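Local coordinates for 16 kDa salivary peptide (Culex quinquefasciatus, PDB 7KCG), which is a mosquito salivary protein of unknown function, whose ricin-type beta-trefoil fold suggests that it may bind sugars, at residues A[33-37]-A[62-67]; A[55-59]-A[85-89]; A[67-71]-A[109-114]. All coordinates share one frame. Residue numbers count along the deposited sequence, not the author numbering.

Contact 1 of 3, residues A[33-37]-A[62-67]; sequences DRRHV and HGEELF. With FMT (formic acid), chain C.
Strands 34-37 and 64-67, both extended, cross at -66° with their axes 9.1 Å apart at closest approach, bridged by strand 76-81. The CA of Arg35 lies 8.7 Å from that of Glu64, and the CA of Val37 8.5 Å from that of Leu66. His62, in the turn before the strand (chi1 m), lays its ring over one face of the Arg35 guanidinium, with ND1 3.3 Å from Arg35 NH2 at an angle too poor for a hydrogen bond. Glu64 (m, t) meets Arg35 (t, t) in a two-pronged salt bridge, Arg35 NE to Glu64 OE1 2.9 Å and Arg35 NH2 to Glu64 OE2 3.0 Å. Leu66 (t, p) brings CD1 to 3.6 Å from Val37 CG1. Phe67, with chi1 p, turns its ring edge to the aliphatic part of Arg34, CZ to CG 4.1 Å, while Arg34 NE donates to O2 of a formic acid (3.0 Å). Both strands belong to the antiparallel sheet of the beta-trefoil fold.

Contact 2 of 3, residues A[55-59]-A[85-89]; sequences FRIRN and SLIND. With FMT (formic acid), chain D.
Arg56 reaches out from strand 55-59 with its guanidinium lying against Leu86, whose CD1 sits over one face, 3.7 Å from Arg56 NH1. The strand is fully extended, whereas 85-89 is an irregular loop segment, extended through Ser85-Ile87 and then bending at Asn88 and Asp89, where psi falls to 7° and 14°. The two backbones stay well apart: the nearest CA atoms are those of Arg56 and Ile87, at 9.8 Å, and the long arginine spans the gap. With chi1 m and both chi2 and chi3 t, Arg56 presents the edge of its guanidinium to a single carbonyl; NH1 and NH2 both donate to Ile87 O, at 2.9 and 2.6 Å. Arg56 NH1 also makes a salt bridge with Glu65 on the adjacent strand, so one side chain joins strand and loop. Leu86 (t, p) extends its end across to the strand and also meets the edge of the Arg58 guanidinium, with CD1 4.1 Å from Arg58 NH2; the principal polar partner of Arg58 is Gly63 O, bound through NH1. Ile87 directs the end of its side chain away from strand 55-59 to pack on Phe67 and Ala92. Just beyond, Asn88 N makes a weak hydrogen bond to O1 of a formic acid, 3.4 Å, probably a molecule from the crystallisation liquor. This is a surface contact in which two guanidinium N-H donors converging on one loop carbonyl hold the connection between strands 76-81 and 93-98 against the beta-trefoil sheet.

Contact 3 of 3, residues A[67-71]-A[109-114]; sequences FESQQ and NVKFSH. With FMT (formic acid), chain C.
The polar heart of this contact is Glu68, fully stretched (chi1 and chi2 both t) from strand 67-69 toward the irregular segment 109-114. The CA of Glu68 is 7.0 Å from that of Asn109, the closest CA pair of the two segments. His114, with chi1 m, donates from ND1 to Glu68 OE2 at 2.5 Å, a short His-carboxylate hydrogen bond in the ring plane. Glu68 OE1 is buried without a polar partner, 3.2 Å from Asn109 CB and 3.3 Å from Phe112 CB. Among the packing contacts, Phe112 (chi1 m) turns its ring edge to the strand backbone, CE2 3.2 Å from Glu68 O, while its CZ lies 3.9 Å from Gln70 CG. A water adds a bridge, donating to Glu68 O (2.8 Å) and accepting from Lys111 NZ (3.0 Å); the all-t Lys111 also forms a salt bridge with Asp89. The same water donates to O1 of a formic acid (3.3 Å), which is held by Gln70 N to O1 (3.1 Å) and Ser69 OG to O2 (2.8 Å). Gln71 N donates to Ser69 OG (2.8 Å) in an ST turn where the chain turns a corner at Gln70, and Phe112 N donates to Asn109 OD1 (3.0 Å) in an Asx motif, while Asn109 ND2 donates to Gly91 O; Asn109 N to His114 O (2.7 Å) draws the loop ends together. The contact thus joins strand 64-69 of the beta-trefoil to the loop between strands 104-109 and 115-118, with Asn76 of strand 76-81 and Ala127 of strand 125-128 touching both Glu68 and His114.

The three contacts form a compact group: the centres of contacts 1 and 2 lie about 9 Å apart, those of contacts 2 and 3 about 12 Å, and those of contacts 1 and 3 about 14 Å. Strand 64-69 is common to contacts 1 and 3, which share Phe67 and one formic acid; contact 2 uses the preceding strand, 54-59, its antiparallel neighbour in the sheet. Along the chain contact 1 closes before contact 3 opens, while contact 2 crosses both. Salt bridges Arg56-Glu65 and Asp89-Lys111 tie contact 2 to its neighbours, and Ile87 packs on Phe67. Strands 54-59 and 64-69 of the beta-trefoil are thus joined to strand 34-40 and to the loops 85-89 and 109-114.

Contact 1 of 3, residues A[33-37]-A[62-67]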
loop_
_atom_site.group_PDB
_atom_site.type_symbol
_atom_site.label_atom_id
_atom_site.label_comp_id
_atom_site.label_asym_id
_atom_site.label_seq_id
_atom_site.Cartn_x
_atom_site.Cartn_y
_atom_site.Cartn_z
ATOM N N ASP A 33 -5.260 14.511 -10.619
ATOM C CA ASP A 33 -5.591 14.296 -9.196
ATOM C C ASP A 33 -5.141 12.894 -8.778
ATOM O O ASP A 33 -5.055 12.669 -7.578
ATOM C CB ASP A 33 -7.098 14.371 -9.012
ATOM C CG ASP A 33 -7.660 15.762 -9.231
ATOM O OD1 ASP A 33 -6.938 16.737 -8.945
ATOM O OD2 ASP A 33 -8.813 15.853 -9.681
ATOM N N ARG A 34 -4.890 11.998 -9.741
ATOM C CA ARG A 34 -4.578 10.595 -9.372
ATOM C C ARG A 34 -3.260 10.131 -10.008
ATOM O O ARG A 34 -3.187 10.149 -11.226
ATOM C CB ARG A 34 -5.763 9.720 -9.782
ATOM C CG ARG A 34 -6.992 9.860 -8.902
ATOM C CD ARG A 34 -8.253 9.486 -9.648
ATOM N NE ARG A 34 -9.427 9.855 -8.881
ATOM C CZ ARG A 34 -10.069 11.007 -9.008
ATOM N NH1 ARG A 34 -9.652 11.905 -9.883
ATOM N NH2 ARG A 34 -11.128 11.260 -8.262
ATOM N N ARG A 35 -2.259 9.758 -9.209
ATOM C CA ARG A 35 -0.974 9.214 -9.719
ATOM C C ARG A 35 -0.945 7.708 -9.482
ATOM O O ARG A 35 -1.516 7.251 -8.502
ATOM C CB ARG A 35 0.234 9.872 -9.053
ATOM C CG ARG A 35 1.590 9.290 -9.419
ATOM C CD ARG A 35 2.752 9.881 -8.649
ATOM N NE ARG A 35 2.546 11.281 -8.342
ATOM C CZ ARG A 35 2.826 12.279 -9.165
ATOM N NH1 ARG A 35 3.337 12.029 -10.356
ATOM N NH2 ARG A 35 2.594 13.523 -8.794
ATOM N N HIS A 36 -0.297 6.965 -10.368
ATOM C CA HIS A 36 -0.314 5.490 -10.274
ATOM C C HIS A 36 0.728 4.989 -9.285
ATOM O O HIS A 36 1.584 5.768 -8.887
ATOM C CB HIS A 36 -0.086 4.908 -11.664
ATOM C CG HIS A 36 -1.338 4.744 -12.457
ATOM N ND1 HIS A 36 -1.512 5.334 -13.688
ATOM C CD2 HIS A 36 -2.470 4.058 -12.201
ATOM C CE1 HIS A 36 -2.699 5.016 -14.157
ATOM N NE2 HIS A 36 -3.306 4.238 -13.263
ATOM N N VAL A 37 0.629 3.722 -8.913
ATOM C CA VAL A 37 1.613 3.125 -8.019
ATOM C C VAL A 37 2.323 1.998 -8.754
ATOM O O VAL A 37 1.754 1.349 -9.641
ATOM C CB VAL A 37 0.991 2.593 -6.713
ATOM C CG1 VAL A 37 0.446 3.736 -5.878
ATOM C CG2 VAL A 37 -0.101 1.592 -7.028
ATOM N N HIS A 62 6.444 12.316 -2.953
ATOM C CA HIS A 62 5.448 13.266 -3.419
ATOM C C HIS A 62 4.481 13.720 -2.337
ATOM O O HIS A 62 3.723 14.671 -2.570
ATOM C CB HIS A 62 4.663 12.648 -4.583
ATOM C CG HIS A 62 5.485 12.449 -5.816
ATOM N ND1 HIS A 62 5.288 13.184 -6.966
ATOM C CD2 HIS A 62 6.513 11.608 -6.078
ATOM C CE1 HIS A 62 6.157 12.802 -7.884
ATOM N NE2 HIS A 62 6.912 11.846 -7.372
ATOM N N GLY A 63 4.482 13.074 -1.170
ATOM C CA GLY A 63 3.612 13.454 -0.072
ATOM C C GLY A 63 2.163 13.080 -0.261
ATOM O O GLY A 63 1.294 13.636 0.422
ATOM N N GLU A 64 1.879 12.152 -1.171
ATOM C CA GLU A 64 0.525 11.817 -1.583
ATOM C C GLU A 64 0.031 10.556 -0.882
ATOM O O GLU A 64 0.801 9.615 -0.663
ATOM C CB GLU A 64 0.481 11.633 -3.099
ATOM C CG GLU A 64 0.838 12.911 -3.857
ATOM C CD GLU A 64 1.288 12.647 -5.291
ATOM O OE1 GLU A 64 1.301 11.476 -5.724
ATOM O OE2 GLU A 64 1.625 13.626 -5.997
ATOM N N GLU A 65 -1.254 10.550 -0.522
ATOM C CA GLU A 65 -1.852 9.429 0.198
ATOM C C GLU A 65 -2.178 8.279 -0.738
ATOM O O GLU A 65 -2.651 8.481 -1.856
ATOM C CB GLU A 65 -3.145 9.849 0.895
ATOM C CG GLU A 65 -2.993 10.691 2.123
ATOM C CD GLU A 65 -4.300 10.780 2.894
ATOM O OE1 GLU A 65 -5.276 11.371 2.369
ATOM O OE2 GLU A 65 -4.350 10.249 4.024
ATOM N N LEU A 66 -1.950 7.058 -0.259
ATOM C CA LEU A 66 -2.331 5.860 -0.985
ATOM C C LEU A 66 -3.805 5.557 -0.740
ATOM O O LEU A 66 -4.252 5.540 0.407
ATOM C CB LEU A 66 -1.463 4.684 -0.513
ATOM C CG LEU A 66 -1.668 3.386 -1.273
ATOM C CD1 LEU A 66 -1.014 3.509 -2.630
ATOM C CD2 LEU A 66 -1.083 2.210 -0.485
ATOM N N PHE A 67 -4.574 5.317 -1.805
ATOM C CA PHE A 67 -5.986 5.014 -1.589
ATOM C C PHE A 67 -6.500 4.099 -2.688
ATOM O O PHE A 67 -5.882 3.951 -3.741
ATOM C CB PHE A 67 -6.850 6.289 -1.481
ATOM C CG PHE A 67 -7.108 6.979 -2.798
ATOM C CD1 PHE A 67 -6.135 7.757 -3.384
ATOM C CD2 PHE A 67 -8.348 6.882 -3.409
ATOM C CE1 PHE A 67 -6.383 8.415 -4.587
ATOM C CE2 PHE A 67 -8.604 7.537 -4.626
ATOM C CZ PHE A 67 -7.622 8.296 -5.202
HETATM C C FMT C . -11.811 7.847 -6.529
HETATM O O1 FMT C . -12.600 7.057 -6.055
HETATM O O2 FMT C . -11.293 7.776 -7.710
#

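Contact 2 of 3, residues A[55-59]-A[85-89]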
loop_
_atom_site.group_PDB
_atom_site.type_symbol
_atom_site.label_atom_id
_atom_site.label_comp_id
_atom_site.label_asym_id
_atom_site.label_seq_id
_atom_site.Cartn_x
_atom_site.Cartn_y
_atom_site.Cartn_z
ATOM N N PHE A 55 -4.620 2.687 9.691
ATOM C CA PHE A 55 -3.400 3.374 9.301
ATOM C C PHE A 55 -3.631 4.136 8.007
ATOM O O PHE A 55 -4.371 3.685 7.129
ATOM C CB PHE A 55 -2.225 2.407 9.081
ATOM C CG PHE A 55 -1.832 1.645 10.306
ATOM C CD1 PHE A 55 -0.976 2.205 11.233
ATOM C CD2 PHE A 55 -2.310 0.359 10.521
ATOM C CE1 PHE A 55 -0.617 1.504 12.384
ATOM C CE2 PHE A 55 -1.961 -0.350 11.681
ATOM C CZ PHE A 55 -1.108 0.225 12.602
ATOM N N ARG A 56 -2.985 5.289 7.897
ATOM C CA ARG A 56 -2.820 5.964 6.615
ATOM C C ARG A 56 -1.408 5.728 6.089
ATOM O O ARG A 56 -0.451 5.628 6.859
ATOM C CB ARG A 56 -3.089 7.459 6.750
ATOM C CG ARG A 56 -4.527 7.763 7.130
ATOM C CD ARG A 56 -4.839 9.235 6.940
ATOM N NE ARG A 56 -6.249 9.498 7.188
ATOM C CZ ARG A 56 -7.139 9.814 6.254
ATOM N NH1 ARG A 56 -6.773 9.936 4.978
ATOM N NH2 ARG A 56 -8.402 10.035 6.615
ATOM N N ILE A 57 -1.292 5.649 4.763
ATOM C CA ILE A 57 -0.034 5.369 4.081
ATOM C C ILE A 57 0.196 6.479 3.065
ATOM O O ILE A 57 -0.625 6.672 2.161
ATOM C CB ILE A 57 -0.056 3.996 3.385
ATOM C CG1 ILE A 57 -0.359 2.873 4.392
ATOM C CG2 ILE A 57 1.277 3.705 2.678
ATOM C CD1 ILE A 57 -0.633 1.520 3.696
ATOM N N ARG A 58 1.315 7.175 3.193
ATOM C CA ARG A 58 1.672 8.328 2.330
ATOM C C ARG A 58 3.037 8.146 1.670
ATOM O O ARG A 58 3.963 7.788 2.341
ATOM C CB ARG A 58 1.689 9.611 3.154
ATOM C CG ARG A 58 1.659 10.871 2.319
ATOM C CD ARG A 58 1.568 12.089 3.185
ATOM N NE ARG A 58 0.333 12.227 3.915
ATOM C CZ ARG A 58 -0.686 12.942 3.517
ATOM N NH1 ARG A 58 -0.643 13.564 2.364
ATOM N NH2 ARG A 58 -1.757 13.030 4.262
ATOM N N ASN A 59 3.104 8.422 0.375
ATOM C CA ASN A 59 4.352 8.341 -0.415
ATOM C C ASN A 59 5.206 9.539 -0.055
ATOM O O ASN A 59 4.786 10.615 -0.317
ATOM C CB ASN A 59 4.057 8.366 -1.901
ATOM C CG ASN A 59 5.311 8.324 -2.731
ATOM O OD1 ASN A 59 5.905 9.352 -2.998
ATOM N ND2 ASN A 59 5.705 7.142 -3.143
ATOM N N SER A 85 -6.068 16.801 -0.748
ATOM C CA SER A 85 -7.225 16.972 0.160
ATOM C C SER A 85 -7.330 15.695 0.994
ATOM O O SER A 85 -7.276 14.641 0.422
ATOM C CB SER A 85 -8.481 17.174 -0.620
ATOM O OG SER A 85 -8.386 16.629 -1.915
ATOM N N LEU A 86 -7.473 15.804 2.303
ATOM C CA LEU A 86 -7.508 14.603 3.128
ATOM C C LEU A 86 -8.724 13.752 2.776
ATOM O O LEU A 86 -9.855 14.248 2.723
ATOM C CB LEU A 86 -7.532 14.988 4.598
ATOM C CG LEU A 86 -7.142 13.894 5.583
ATOM C CD1 LEU A 86 -5.681 13.490 5.392
ATOM C CD2 LEU A 86 -7.405 14.378 7.008
ATOM N N ILE A 87 -8.494 12.469 2.526
ATOM C CA ILE A 87 -9.564 11.548 2.157
ATOM C C ILE A 87 -10.199 11.020 3.436
ATOM O O ILE A 87 -9.516 10.429 4.281
ATOM C CB ILE A 87 -9.031 10.411 1.270
ATOM C CG1 ILE A 87 -8.644 10.986 -0.086
ATOM C CG2 ILE A 87 -10.053 9.300 1.104
ATOM C CD1 ILE A 87 -8.127 9.966 -1.078
ATOM N N ASN A 88 -11.510 11.237 3.579
ATOM C CA ASN A 88 -12.223 10.978 4.819
ATOM C C ASN A 88 -13.302 9.905 4.685
ATOM O O ASN A 88 -14.060 9.687 5.640
ATOM C CB ASN A 88 -12.846 12.289 5.333
ATOM C CG ASN A 88 -13.055 12.286 6.833
ATOM O OD1 ASN A 88 -12.329 11.617 7.579
ATOM N ND2 ASN A 88 -14.055 13.037 7.288
ATOM N N ASP A 89 -13.393 9.222 3.544
ATOM C CA ASP A 89 -14.462 8.259 3.295
ATOM C C ASP A 89 -14.026 6.806 3.481
ATOM O O ASP A 89 -14.735 5.898 3.028
ATOM C CB ASP A 89 -15.037 8.448 1.882
ATOM C CG ASP A 89 -14.055 8.080 0.778
ATOM O OD1 ASP A 89 -12.905 7.673 1.072
ATOM O OD2 ASP A 89 -14.433 8.191 -0.411
HETATM C C FMT D . -13.145 12.018 -0.554
HETATM O O1 FMT D . -13.087 11.900 0.653
HETATM O O2 FMT D . -12.123 12.189 -1.338
#

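Contact 3 of 3, residues A[67-71]-A[109-114]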
loop_
_atom_site.group_PDB
_atom_site.type_symbol
_atom_site.label_atom_id
_atom_site.label_comp_id
_atom_site.label_asym_id
_atom_site.label_seq_id
_atom_site.Cartn_x
_atom_site.Cartn_y
_atom_site.Cartn_z
ATOM N N PHE A 67 -4.574 5.317 -1.805
ATOM C CA PHE A 67 -5.986 5.014 -1.589
ATOM C C PHE A 67 -6.500 4.099 -2.688
ATOM O O PHE A 67 -5.882 3.951 -3.741
ATOM C CB PHE A 67 -6.850 6.289 -1.481
ATOM C CG PHE A 67 -7.108 6.979 -2.798
ATOM C CD1 PHE A 67 -6.135 7.757 -3.384
ATOM C CD2 PHE A 67 -8.348 6.882 -3.409
ATOM C CE1 PHE A 67 -6.383 8.415 -4.587
ATOM C CE2 PHE A 67 -8.604 7.537 -4.626
ATOM C CZ PHE A 67 -7.622 8.296 -5.202
ATOM N N GLU A 68 -7.621 3.442 -2.406
ATOM C CA GLU A 68 -8.283 2.584 -3.376
ATOM C C GLU A 68 -9.501 3.307 -3.930
ATOM O O GLU A 68 -10.262 3.919 -3.176
ATOM C CB GLU A 68 -8.712 1.250 -2.759
ATOM C CG GLU A 68 -9.404 0.331 -3.770
ATOM C CD GLU A 68 -9.843 -1.004 -3.191
ATOM O OE1 GLU A 68 -9.523 -1.301 -2.018
ATOM O OE2 GLU A 68 -10.515 -1.770 -3.919
ATOM N N SER A 69 -9.693 3.202 -5.242
ATOM C CA SER A 69 -10.643 4.025 -5.976
ATOM C C SER A 69 -11.919 3.261 -6.303
ATOM O O SER A 69 -11.938 2.032 -6.378
ATOM C CB SER A 69 -9.994 4.539 -7.264
ATOM O OG SER A 69 -10.947 5.085 -8.170
ATOM N N GLN A 70 -12.994 4.020 -6.525
ATOM C CA GLN A 70 -14.215 3.433 -7.069
ATOM C C GLN A 70 -14.003 2.938 -8.491
ATOM O O GLN A 70 -14.600 1.932 -8.893
ATOM C CB GLN A 70 -15.353 4.451 -7.038
ATOM C CG GLN A 70 -16.015 4.611 -5.679
ATOM C CD GLN A 70 -17.495 4.266 -5.711
ATOM O OE1 GLN A 70 -18.321 5.064 -6.162
ATOM N NE2 GLN A 70 -17.836 3.067 -5.243
ATOM N N GLN A 71 -13.156 3.643 -9.228
ATOM C CA GLN A 71 -12.881 3.322 -10.644
ATOM C C GLN A 71 -12.166 1.985 -10.709
ATOM O O GLN A 71 -11.446 1.652 -9.757
ATOM C CB GLN A 71 -11.995 4.422 -11.213
ATOM C CG GLN A 71 -12.599 5.810 -11.086
ATOM C CD GLN A 71 -11.844 6.826 -11.908
ATOM O OE1 GLN A 71 -11.256 6.506 -12.934
ATOM N NE2 GLN A 71 -11.857 8.065 -11.454
ATOM N N ASN A 109 -7.909 -2.439 2.623
ATOM C CA ASN A 109 -8.605 -1.160 2.543
ATOM C C ASN A 109 -9.865 -1.166 3.398
ATOM O O ASN A 109 -10.653 -2.116 3.353
ATOM C CB ASN A 109 -8.955 -0.857 1.093
ATOM C CG ASN A 109 -9.380 0.565 0.900
ATOM O OD1 ASN A 109 -10.568 0.853 0.757
ATOM N ND2 ASN A 109 -8.412 1.474 0.904
ATOM N N VAL A 110 -10.062 -0.100 4.176
ATOM C CA VAL A 110 -11.212 -0.035 5.076
ATOM C C VAL A 110 -12.505 0.089 4.274
ATOM O O VAL A 110 -13.465 -0.661 4.487
ATOM C CB VAL A 110 -11.053 1.140 6.059
ATOM C CG1 VAL A 110 -12.371 1.433 6.769
ATOM C CG2 VAL A 110 -9.936 0.869 7.054
ATOM N N LYS A 111 -12.537 1.038 3.335
ATOM C CA LYS A 111 -13.745 1.294 2.560
ATOM C C LYS A 111 -14.162 0.070 1.753
ATOM O O LYS A 111 -15.337 -0.313 1.745
ATOM C CB LYS A 111 -13.516 2.493 1.639
ATOM C CG LYS A 111 -14.732 2.920 0.817
ATOM C CD LYS A 111 -14.356 4.056 -0.112
ATOM C CE LYS A 111 -15.538 4.501 -0.962
ATOM N NZ LYS A 111 -15.124 5.559 -1.919
ATOM N N PHE A 112 -13.212 -0.561 1.069
ATOM C CA PHE A 112 -13.551 -1.572 0.074
ATOM C C PHE A 112 -13.332 -3.003 0.543
ATOM O O PHE A 112 -13.752 -3.930 -0.159
ATOM C CB PHE A 112 -12.742 -1.347 -1.198
ATOM C CG PHE A 112 -13.199 -0.164 -2.011
ATOM C CD1 PHE A 112 -14.401 -0.203 -2.693
ATOM C CD2 PHE A 112 -12.419 0.973 -2.106
ATOM C CE1 PHE A 112 -14.817 0.871 -3.449
ATOM C CE2 PHE A 112 -12.833 2.060 -2.867
ATOM C CZ PHE A 112 -14.029 2.004 -3.539
ATOM N N SER A 113 -12.664 -3.201 1.680
ATOM C CA SER A 113 -12.344 -4.536 2.204
ATOM C C SER A 113 -11.509 -5.351 1.216
ATOM O O SER A 113 -11.732 -6.549 1.032
ATOM C CB SER A 113 -13.613 -5.297 2.599
ATOM O OG SER A 113 -14.302 -4.658 3.656
ATOM N N HIS A 114 -10.521 -4.709 0.597
ATOM C CA HIS A 114 -9.640 -5.350 -0.370
ATOM C C HIS A 114 -8.202 -5.275 0.114
ATOM O O HIS A 114 -7.780 -4.265 0.687
ATOM C CB HIS A 114 -9.733 -4.681 -1.746
ATOM C CG HIS A 114 -11.053 -4.859 -2.422
ATOM N ND1 HIS A 114 -11.440 -4.100 -3.507
ATOM C CD2 HIS A 114 -12.075 -5.710 -2.172
ATOM C CE1 HIS A 114 -12.645 -4.475 -3.893
ATOM N NE2 HIS A 114 -13.055 -5.449 -3.098
HETATM C C FMT C . -11.811 7.847 -6.529
HETATM O O1 FMT C . -12.600 7.057 -6.055
HETATM O O2 FMT C . -11.293 7.776 -7.710
HETATM O O HOH W 1 -12.319 5.754 -3.074
#